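Ubiquitin conjugating enzyme (Agrocybe aegerita, PDB 3WE5) probably takes up activated ubiquitin as a thioester and passes it on toward substrate proteins, as an E2 enzyme of the ubiquitin-conjugating pathway. Local coordinates at residues K31-I36 against V48-F53; F58-M63 against A129-L134. One frame throughout, in Å; residues are numbered along the deposited sequence.

In the fold
Both interactions set a helix of the ubiquitin-conjugating (UBC) fold against the first hairpin of its antiparallel sheet. In interaction 1 helix 24-39 meets the loop that links strands 45-49 and 55-61. In interaction 2 helix 127-140 meets strand 55-61. Their centres are about 16 Å apart. Interaction 1 lies at the surface, whereas interaction 2 is buried. They meet at two places: I36 CD1 is 4.0 Å from F58 CZ, and V48 CG2 is 3.6 Å from T59 CG2 between the neighbouring strands. In E2 enzymes the ubiquitin-accepting cysteine precedes the central helix. Neither contact includes that segment, though interaction 2 uses the helix that follows it.

Interaction 1: residues K31-I36 against V48-F53; sequences KELREI and VDASDF
L33 meets A50 and F53 where the N-terminal helix of the UBC fold, helix 24-39, lies beside the loop after strand 45-49. The contact is apolar, and no hydrogen bond crosses it. L33 buries the largest area and divides its two methyl groups between the two partners. CD1 of L33 comes within 3.6 Å of A50 CB. CD2 of L33 reaches F53, with CE1 4.0 Å away. The approach to the ring is oblique, and the two side chains cross at about a right angle. With CG anti to the backbone N (chi1 -176°), L33 extends its two methyls toward the loop. A50 points its CB at the helix. F53 CB does not point straight at the helix, yet ring atoms CE1 and CZ lie next to L33 CD2.

Other residues complete the patch. W56 of strand 55-61 touches both L33 and A50, and the F53 ring also packs on L29 and A30 of helix 24-39. One turn along the helix, I36 packs on L47 and W56.

At the end of strand 45-49 a classic beta bulge sets V48 and D49 opposite L57 of strand 55-61. The loop beyond is shaped by polar bonds of its own. D52 OD1 accepts from the backbone N atoms of S54 and K55. D49 also opens an Asx turn: S51 N donates to D49 OD1 at 3.1 Å. S51 OG gives its proton to the other carboxylate oxygen, D49 OD2, at 3.0 Å. Both donors sit above the carboxylate plane, S51 N 52° out of it and S51 OG 41°.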
loop_
_atom_site.group_PDB
_atom_site.type_symbol
_atom_site.label_atom_id
_atom_site.label_comp_id
_atom_site.label_asym_id
_atom_site.label_seq_id
_atom_site.Cartn_x
_atom_site.Cartn_y
_atom_site.Cartn_z
ATOM N N LYS A 31 7.902 31.219 -15.105
ATOM C CA LYS A 31 6.515 31.588 -15.374
ATOM C C LYS A 31 5.603 30.992 -14.309
ATOM O O LYS A 31 4.672 31.662 -13.859
ATOM C CB LYS A 31 6.065 31.183 -16.794
ATOM C CG LYS A 31 4.607 31.594 -17.036
ATOM C CD LYS A 31 4.294 31.952 -18.463
ATOM C CE LYS A 31 2.892 32.576 -18.533
ATOM N NZ LYS A 31 1.881 31.682 -17.909
ATOM N N GLU A 32 5.862 29.758 -13.889
ATOM C CA GLU A 32 5.039 29.163 -12.833
ATOM C C GLU A 32 5.195 29.959 -11.555
ATOM O O GLU A 32 4.222 30.148 -10.817
ATOM C CB GLU A 32 5.400 27.702 -12.597
ATOM C CG GLU A 32 5.118 26.775 -13.798
ATOM C CD GLU A 32 5.037 25.306 -13.422
ATOM O OE1 GLU A 32 4.605 24.912 -12.291
ATOM O OE2 GLU A 32 5.455 24.459 -14.248
ATOM N N LEU A 33 6.414 30.413 -11.275
ATOM C CA LEU A 33 6.649 31.196 -10.063
ATOM C C LEU A 33 5.945 32.535 -10.138
ATOM O O LEU A 33 5.409 33.009 -9.127
ATOM C CB LEU A 33 8.153 31.427 -9.833
ATOM C CG LEU A 33 8.528 32.142 -8.539
ATOM C CD1 LEU A 33 8.098 31.289 -7.371
ATOM C CD2 LEU A 33 10.061 32.350 -8.496
ATOM N N ARG A 34 5.979 33.177 -11.311
ATOM C CA ARG A 34 5.277 34.435 -11.542
ATOM C C ARG A 34 3.790 34.245 -11.265
ATOM O O ARG A 34 3.164 35.086 -10.601
ATOM C CB ARG A 34 5.484 34.869 -12.997
ATOM C CG ARG A 34 4.842 36.175 -13.433
ATOM C CD ARG A 34 5.227 36.467 -14.917
ATOM N NE ARG A 34 6.669 36.729 -15.031
ATOM C CZ ARG A 34 7.562 35.977 -15.693
ATOM N NH1 ARG A 34 7.224 34.870 -16.363
ATOM N NH2 ARG A 34 8.833 36.347 -15.687
ATOM N N GLU A 35 3.237 33.141 -11.753
ATOM C CA GLU A 35 1.804 32.882 -11.538
ATOM C C GLU A 35 1.464 32.609 -10.078
ATOM O O GLU A 35 0.423 33.067 -9.605
ATOM C CB GLU A 35 1.289 31.790 -12.470
ATOM C CG GLU A 35 1.451 32.134 -13.964
ATOM C CD GLU A 35 0.801 33.452 -14.377
ATOM O OE1 GLU A 35 -0.292 33.778 -13.864
ATOM O OE2 GLU A 35 1.385 34.162 -15.230
ATOM N N ILE A 36 2.327 31.893 -9.354
ATOM C CA ILE A 36 2.115 31.665 -7.916
ATOM C C ILE A 36 2.106 33.010 -7.194
ATOM O O ILE A 36 1.250 33.253 -6.324
ATOM C CB ILE A 36 3.190 30.733 -7.345
ATOM C CG1 ILE A 36 2.923 29.297 -7.810
ATOM C CG2 ILE A 36 3.227 30.774 -5.783
ATOM C CD1 ILE A 36 4.108 28.340 -7.597
ATOM N N VAL A 48 6.996 28.192 0.400
ATOM C CA VAL A 48 7.959 28.496 1.476
ATOM C C VAL A 48 9.325 28.916 0.926
ATOM O O VAL A 48 9.971 29.801 1.481
ATOM C CB VAL A 48 8.071 27.291 2.437
ATOM C CG1 VAL A 48 9.286 27.406 3.351
ATOM C CG2 VAL A 48 6.786 27.198 3.254
ATOM N N ASP A 49 9.739 28.328 -0.184
ATOM C CA ASP A 49 11.051 28.676 -0.733
ATOM C C ASP A 49 11.075 28.345 -2.220
ATOM O O ASP A 49 10.663 27.251 -2.633
ATOM C CB ASP A 49 12.137 27.878 -0.014
ATOM C CG ASP A 49 13.521 28.241 -0.510
ATOM O OD1 ASP A 49 13.880 27.827 -1.645
ATOM O OD2 ASP A 49 14.237 28.950 0.225
ATOM N N ALA A 50 11.478 29.323 -3.022
ATOM C CA ALA A 50 11.718 29.116 -4.453
ATOM C C ALA A 50 12.966 29.913 -4.813
ATOM O O ALA A 50 12.919 30.857 -5.615
ATOM C CB ALA A 50 10.536 29.570 -5.281
ATOM N N SER A 51 14.065 29.544 -4.172
ATOM C CA SER A 51 15.258 30.402 -4.228
ATOM C C SER A 51 16.125 30.170 -5.445
ATOM O O SER A 51 17.062 30.942 -5.702
ATOM C CB SER A 51 16.065 30.221 -2.959
ATOM O OG SER A 51 15.319 30.747 -1.880
ATOM N N ASP A 52 15.794 29.124 -6.193
ATOM C CA ASP A 52 16.411 28.878 -7.498
ATOM C C ASP A 52 15.384 28.166 -8.336
ATOM O O ASP A 52 14.218 28.089 -7.944
ATOM C CB ASP A 52 17.702 28.019 -7.378
ATOM C CG ASP A 52 17.486 26.639 -6.727
ATOM O OD1 ASP A 52 16.356 26.053 -6.668
ATOM O OD2 ASP A 52 18.507 26.099 -6.240
ATOM N N PHE A 53 15.806 27.622 -9.473
ATOM C CA PHE A 53 14.888 26.812 -10.278
ATOM C C PHE A 53 15.246 25.325 -10.314
ATOM O O PHE A 53 14.955 24.611 -11.283
ATOM C CB PHE A 53 14.691 27.444 -11.668
ATOM C CG PHE A 53 14.086 28.817 -11.600
ATOM C CD1 PHE A 53 12.761 28.968 -11.185
ATOM C CD2 PHE A 53 14.843 29.948 -11.842
ATOM C CE1 PHE A 53 12.192 30.217 -11.085
ATOM C CE2 PHE A 53 14.276 31.218 -11.740
ATOM C CZ PHE A 53 12.950 31.357 -11.351
#

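Interaction 2: residues F58-M63 against A129-L134; sequences FTIEVM and AVCVTL
The core between the sheet and the central helix of the UBC fold, helix 127-140, holds this contact. C131 of that helix faces F58 and I60 of strand 55-61. All three residues are buried. The C131 sulfur sits over one face of the F58 ring, a cysteine sulfur-aromatic contact. SG of C131 lies 3.9 Å from the centroid of the F58 ring and 11° off the ring normal, so it is almost above the centre. C131 chi1 of -74° turns SG away from the carbonyl carbon and onto the ring. I60 closes in beside it: its CD1 is 4.0 Å from C131 CB. The F58 ring also meets F77 of strand 72-78, with the planes at about 70°, and C131 touches F77 too.

On the helix, A129 O takes two bonds from T133. T133 N and T133 OG1 come from opposite faces of the carbonyl plane, and T133 OG1 is 2.9 Å from A129 O.

With no hydrogen bond across it, the contact probably rests on dispersion and on the polarisable sulfur over the pi face, so shape and closeness hold strand and helix together here.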
loop_
_atom_site.group_PDB
_atom_site.type_symbol
_atom_site.label_atom_id
_atom_site.label_comp_id
_atom_site.label_asym_id
_atom_site.label_seq_id
_atom_site.Cartn_x
_atom_site.Cartn_y
_atom_site.Cartn_z
ATOM N N PHE A 58 7.085 23.752 -0.462
ATOM C CA PHE A 58 5.743 24.205 -0.081
ATOM C C PHE A 58 5.352 23.602 1.277
ATOM O O PHE A 58 5.877 22.575 1.684
ATOM C CB PHE A 58 4.709 23.710 -1.107
ATOM C CG PHE A 58 4.823 24.339 -2.446
ATOM C CD1 PHE A 58 5.770 23.885 -3.359
ATOM C CD2 PHE A 58 3.989 25.387 -2.815
ATOM C CE1 PHE A 58 5.871 24.470 -4.611
ATOM C CE2 PHE A 58 4.076 25.978 -4.062
ATOM C CZ PHE A 58 5.048 25.519 -4.968
ATOM N N THR A 59 4.417 24.242 1.974
ATOM C CA THR A 59 3.692 23.525 3.026
ATOM C C THR A 59 2.319 23.144 2.491
ATOM O O THR A 59 1.731 23.887 1.716
ATOM C CB THR A 59 3.565 24.312 4.322
ATOM O OG1 THR A 59 2.877 25.533 4.081
ATOM C CG2 THR A 59 4.935 24.604 4.896
ATOM N N ILE A 60 1.851 21.970 2.907
ATOM C CA ILE A 60 0.560 21.444 2.469
ATOM C C ILE A 60 -0.259 21.160 3.724
ATOM O O ILE A 60 0.151 20.364 4.591
ATOM C CB ILE A 60 0.735 20.133 1.720
ATOM C CG1 ILE A 60 1.623 20.326 0.475
ATOM C CG2 ILE A 60 -0.632 19.524 1.351
ATOM C CD1 ILE A 60 1.079 21.309 -0.553
ATOM N N GLU A 61 -1.408 21.815 3.822
ATOM C CA GLU A 61 -2.362 21.491 4.887
ATOM C C GLU A 61 -3.627 21.001 4.227
ATOM O O GLU A 61 -4.106 21.607 3.270
ATOM C CB GLU A 61 -2.678 22.715 5.736
ATOM C CG GLU A 61 -3.732 22.417 6.804
ATOM C CD GLU A 61 -3.842 23.499 7.850
ATOM O OE1 GLU A 61 -2.953 24.380 7.885
ATOM O OE2 GLU A 61 -4.822 23.456 8.632
ATOM N N VAL A 62 -4.178 19.903 4.731
ATOM C CA VAL A 62 -5.396 19.342 4.171
ATOM C C VAL A 62 -6.544 20.025 4.899
ATOM O O VAL A 62 -6.551 20.073 6.142
ATOM C CB VAL A 62 -5.480 17.842 4.412
ATOM C CG1 VAL A 62 -6.742 17.267 3.772
ATOM C CG2 VAL A 62 -4.230 17.130 3.848
ATOM N N MET A 63 -7.491 20.547 4.130
ATOM C CA MET A 63 -8.615 21.296 4.692
ATOM C C MET A 63 -9.817 20.377 4.786
ATOM O O MET A 63 -9.767 19.209 4.380
ATOM C CB MET A 63 -8.971 22.484 3.804
ATOM C CG MET A 63 -7.790 23.439 3.497
ATOM S SD MET A 63 -6.985 24.036 4.982
ATOM C CE MET A 63 -8.269 25.093 5.684
ATOM N N ALA A 129 -0.672 22.305 -9.607
ATOM C CA ALA A 129 -1.535 21.125 -9.842
ATOM C C ALA A 129 -1.100 19.889 -9.075
ATOM O O ALA A 129 -1.926 19.157 -8.540
ATOM C CB ALA A 129 -1.654 20.816 -11.373
ATOM N N VAL A 130 0.198 19.630 -8.999
ATOM C CA VAL A 130 0.687 18.529 -8.211
ATOM C C VAL A 130 0.353 18.731 -6.728
ATOM O O VAL A 130 -0.055 17.787 -6.049
ATOM C CB VAL A 130 2.210 18.363 -8.385
ATOM C CG1 VAL A 130 2.746 17.277 -7.451
ATOM C CG2 VAL A 130 2.528 18.026 -9.838
ATOM N N CYS A 131 0.570 19.946 -6.221
ATOM C CA CYS A 131 0.267 20.236 -4.811
ATOM C C CYS A 131 -1.195 19.950 -4.489
ATOM O O CYS A 131 -1.511 19.338 -3.447
ATOM C CB CYS A 131 0.520 21.706 -4.514
ATOM S SG CYS A 131 2.301 22.141 -4.399
ATOM N N VAL A 132 -2.068 20.425 -5.368
ATOM C CA VAL A 132 -3.521 20.238 -5.180
ATOM C C VAL A 132 -3.901 18.771 -5.228
ATOM O O VAL A 132 -4.712 18.296 -4.413
ATOM C CB VAL A 132 -4.314 21.006 -6.245
ATOM C CG1 VAL A 132 -5.773 20.537 -6.295
ATOM C CG2 VAL A 132 -4.232 22.517 -6.004
ATOM N N THR A 133 -3.345 18.051 -6.207
ATOM C CA THR A 133 -3.569 16.606 -6.316
ATOM C C THR A 133 -3.126 15.829 -5.087
ATOM O O THR A 133 -3.836 14.944 -4.615
ATOM C CB THR A 133 -2.867 16.023 -7.597
ATOM O OG1 THR A 133 -3.366 16.699 -8.757
ATOM C CG2 THR A 133 -3.117 14.528 -7.738
ATOM N N LEU A 134 -1.956 16.147 -4.545
ATOM C CA LEU A 134 -1.469 15.447 -3.373
ATOM C C LEU A 134 -2.275 15.826 -2.124
ATOM O O LEU A 134 -2.506 14.974 -1.245
ATOM C CB LEU A 134 0.029 15.734 -3.152
ATOM C CG LEU A 134 0.943 15.210 -4.257
ATOM C CD1 LEU A 134 2.387 15.601 -3.983
ATOM C CD2 LEU A 134 0.843 13.690 -4.396
#